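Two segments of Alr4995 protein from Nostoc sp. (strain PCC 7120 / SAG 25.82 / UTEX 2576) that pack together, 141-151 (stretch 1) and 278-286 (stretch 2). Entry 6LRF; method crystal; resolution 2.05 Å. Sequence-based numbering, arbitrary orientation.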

# COMPACT_ATOMS: atom_id res chain seq x y z
N GLU B 141 27.64 31.68 14.08
CA GLU B 141 27.39 30.78 15.20
C GLU B 141 26.55 31.42 16.28
O GLU B 141 26.68 32.61 16.58
CB GLU B 141 28.71 30.32 15.81
CG GLU B 141 29.48 29.34 14.96
CD GLU B 141 28.99 27.90 15.13
OE1 GLU B 141 28.31 27.60 16.13
OE2 GLU B 141 29.32 27.08 14.25
N LEU B 142 25.70 30.60 16.88
CA LEU B 142 24.84 31.01 17.98
C LEU B 142 25.66 31.62 19.11
O LEU B 142 25.26 32.62 19.73
CB LEU B 142 24.03 29.80 18.48
CG LEU B 142 23.13 30.04 19.69
CD1 LEU B 142 22.14 31.17 19.39
CD2 LEU B 142 22.40 28.73 20.05
N ASP B 143 26.83 31.04 19.36
CA ASP B 143 27.70 31.52 20.43
C ASP B 143 28.33 32.92 20.19
O ASP B 143 28.91 33.50 21.10
CB ASP B 143 28.80 30.50 20.67
CG ASP B 143 28.34 29.32 21.50
OD1 ASP B 143 27.22 29.38 22.05
OD2 ASP B 143 29.10 28.32 21.60
N SER B 144 28.23 33.46 18.98
CA SER B 144 28.73 34.82 18.76
C SER B 144 27.79 35.87 19.34
O SER B 144 28.19 37.01 19.58
CB SER B 144 28.96 35.09 17.26
OG SER B 144 27.73 35.14 16.54
N HIS B 145 26.53 35.50 19.57
CA HIS B 145 25.53 36.49 19.91
C HIS B 145 25.78 37.17 21.27
O HIS B 145 25.58 38.39 21.38
CB HIS B 145 24.13 35.87 19.85
CG HIS B 145 23.74 35.44 18.47
ND1 HIS B 145 22.47 34.99 18.15
CD2 HIS B 145 24.44 35.43 17.31
CE1 HIS B 145 22.43 34.70 16.86
NE2 HIS B 145 23.61 34.96 16.33
N PRO B 146 26.23 36.42 22.29
CA PRO B 146 26.55 37.14 23.54
C PRO B 146 27.70 38.15 23.42
O PRO B 146 27.75 39.10 24.20
CB PRO B 146 26.95 36.01 24.50
CG PRO B 146 26.21 34.79 23.97
CD PRO B 146 26.29 34.95 22.47
N TYR B 147 28.62 37.93 22.49
CA TYR B 147 29.72 38.87 22.25
C TYR B 147 29.17 40.15 21.67
O TYR B 147 29.59 41.25 22.05
CB TYR B 147 30.75 38.26 21.31
CG TYR B 147 31.62 37.18 21.93
CD1 TYR B 147 32.82 37.50 22.55
CD2 TYR B 147 31.24 35.84 21.87
CE1 TYR B 147 33.62 36.50 23.11
CE2 TYR B 147 32.03 34.84 22.43
CZ TYR B 147 33.22 35.18 23.04
OH TYR B 147 34.01 34.20 23.59
N LEU B 148 28.22 40.01 20.75
CA LEU B 148 27.62 41.16 20.12
C LEU B 148 26.95 42.03 21.17
O LEU B 148 27.05 43.27 21.14
CB LEU B 148 26.59 40.73 19.08
CG LEU B 148 27.04 39.75 18.02
CD1 LEU B 148 25.90 39.51 17.05
CD2 LEU B 148 28.25 40.31 17.31
N ALA B 149 26.28 41.37 22.10
CA ALA B 149 25.49 42.06 23.09
C ALA B 149 26.40 42.83 24.05
O ALA B 149 26.15 43.98 24.37
CB ALA B 149 24.64 41.08 23.85
N LYS B 150 27.46 42.16 24.50
CA LYS B 150 28.44 42.71 25.44
C LYS B 150 29.22 43.88 24.82
O LYS B 150 29.40 44.92 25.44
CB LYS B 150 29.40 41.60 25.88
CG LYS B 150 30.50 42.04 26.81
CD LYS B 150 31.38 40.87 27.24
CE LYS B 150 32.10 40.23 26.05
NZ LYS B 150 33.16 39.28 26.50
N TRP B 151 29.67 43.70 23.59
CA TRP B 151 30.52 44.68 22.92
C TRP B 151 29.77 45.85 22.31
O TRP B 151 30.33 46.94 22.15
CB TRP B 151 31.33 44.00 21.82
CG TRP B 151 32.44 43.15 22.33
CD1 TRP B 151 33.05 43.23 23.55
CD2 TRP B 151 33.09 42.10 21.62
NE1 TRP B 151 34.05 42.29 23.65
CE2 TRP B 151 34.10 41.58 22.47
CE3 TRP B 151 32.92 41.53 20.36
CZ2 TRP B 151 34.93 40.54 22.09
CZ3 TRP B 151 33.76 40.50 19.98
CH2 TRP B 151 34.74 40.01 20.84
N HIS B 278 20.95 48.60 26.49
CA HIS B 278 22.04 47.99 27.23
C HIS B 278 22.09 46.51 26.87
O HIS B 278 21.10 45.94 26.40
CB HIS B 278 21.87 48.19 28.75
CG HIS B 278 20.65 47.56 29.33
ND1 HIS B 278 19.39 48.11 29.19
CD2 HIS B 278 20.49 46.44 30.09
CE1 HIS B 278 18.51 47.35 29.83
NE2 HIS B 278 19.15 46.33 30.38
N ALA B 279 23.27 45.93 27.09
CA ALA B 279 23.53 44.52 26.83
C ALA B 279 22.47 43.62 27.44
O ALA B 279 22.21 43.65 28.64
CB ALA B 279 24.90 44.13 27.35
N ASN B 280 21.86 42.80 26.59
CA ASN B 280 20.98 41.75 27.06
C ASN B 280 21.06 40.52 26.16
O ASN B 280 20.87 40.63 24.95
CB ASN B 280 19.55 42.27 27.13
CG ASN B 280 18.68 41.42 27.99
OD1 ASN B 280 19.12 40.92 29.03
ND2 ASN B 280 17.44 41.23 27.56
N VAL B 281 21.37 39.36 26.75
CA VAL B 281 21.45 38.11 25.99
C VAL B 281 20.41 37.11 26.50
O VAL B 281 20.21 36.97 27.71
CB VAL B 281 22.88 37.46 26.03
CG1 VAL B 281 23.97 38.51 26.07
CG2 VAL B 281 23.06 36.51 27.22
N TYR B 282 19.75 36.41 25.58
CA TYR B 282 18.86 35.31 25.97
C TYR B 282 19.52 33.95 25.74
O TYR B 282 19.05 32.92 26.23
CB TYR B 282 17.53 35.40 25.24
CG TYR B 282 16.79 36.68 25.53
CD1 TYR B 282 16.01 36.81 26.68
CD2 TYR B 282 16.90 37.77 24.69
CE1 TYR B 282 15.34 37.99 26.96
CE2 TYR B 282 16.24 38.95 24.96
CZ TYR B 282 15.46 39.06 26.10
OH TYR B 282 14.80 40.25 26.36
N VAL B 283 20.63 33.96 24.99
CA VAL B 283 21.40 32.75 24.75
C VAL B 283 21.87 32.16 26.08
O VAL B 283 22.39 32.87 26.95
CB VAL B 283 22.60 33.03 23.82
CG1 VAL B 283 23.43 31.77 23.61
CG2 VAL B 283 22.10 33.59 22.49
N GLU B 284 21.65 30.86 26.24
CA GLU B 284 22.05 30.11 27.43
C GLU B 284 23.00 28.97 27.10
O GLU B 284 23.01 28.45 25.99
CB GLU B 284 20.83 29.53 28.14
CG GLU B 284 19.98 30.53 28.85
CD GLU B 284 18.82 29.87 29.56
OE1 GLU B 284 18.68 28.63 29.43
OE2 GLU B 284 18.07 30.59 30.26
N SER B 285 23.80 28.59 28.09
CA SER B 285 24.82 27.57 27.92
C SER B 285 24.84 26.68 29.13
O SER B 285 24.53 27.11 30.24
CB SER B 285 26.19 28.20 27.73
OG SER B 285 26.44 28.44 26.36
N ARG B 286 25.21 25.42 28.91
CA ARG B 286 25.19 24.40 29.93
C ARG B 286 26.16 23.30 29.50
O ARG B 286 26.16 22.89 28.35
CB ARG B 286 23.77 23.86 30.10
CG ARG B 286 23.55 22.94 31.27
CD ARG B 286 22.07 22.84 31.55
NE ARG B 286 21.75 21.69 32.40
CZ ARG B 286 20.56 21.52 32.98
NH1 ARG B 286 19.62 22.44 32.81
NH2 ARG B 286 20.33 20.45 33.73

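No hydrogen bond crosses between these two stretches; what joins them is close-fitting, mostly apolar packing, with about 355 Å² of surface buried, both sides summed. The first stretch offers Leu142, His145, Pro146 and Ala149, the last three on the helix, and the second stretch, a weakly bonded strand about 280-281 and a strand from 284 joined by a bend at Tyr282, lays alternate side chains onto it: Ala279, Val281, Val283 and Ser285 all point toward the first stretch, while Asn280 and Glu284 point away.

The main bump is Val283, which loses more area to the partner than any other residue here. Its chi1 of 178° (t) sets the branched side chain among three neighbours: CG2 lies 3.9 Å from Leu142 CD1 and 4.0 Å from His145 CB, and CB lies 4.0 Å from Pro146 CG. Leu142 starts out sideways, but its t,p rotamer brings its end closer to the valine. His145 does the reverse, pointing its CB toward the partner and leading its ring away to hydrogen bonds elsewhere in the structure, so that aliphatic carbon rather than imidazole meets the valine.

One step along, Val281 fits against Pro146 and Ala149. Its CG1 reaches Ala149 CB at 3.5 Å and Pro146 CB at 4.2 Å, so a single methyl serves both. Pro146 thus touches both valines, its compact ring presenting carbon without a long chain to accommodate.

The closest approach comes at the alanines, where the CA atoms of Ala149 and Ala279 are 4.9 Å apart. Ala279 CB sits 3.2 Å from Ala149 O, a methyl pressed against the helix backbone, and Ala149 CB rests 4.0 Å from Asn280 O. Small side chains suit this close spacing.

At the other end the fit loosens: Asp143 OD1 and Ser285 OG stand 4.5 Å apart, each hydrogen-bonded elsewhere in the structure. The rule is plain: branched residues where there is room to fill, alanine where backbones draw near.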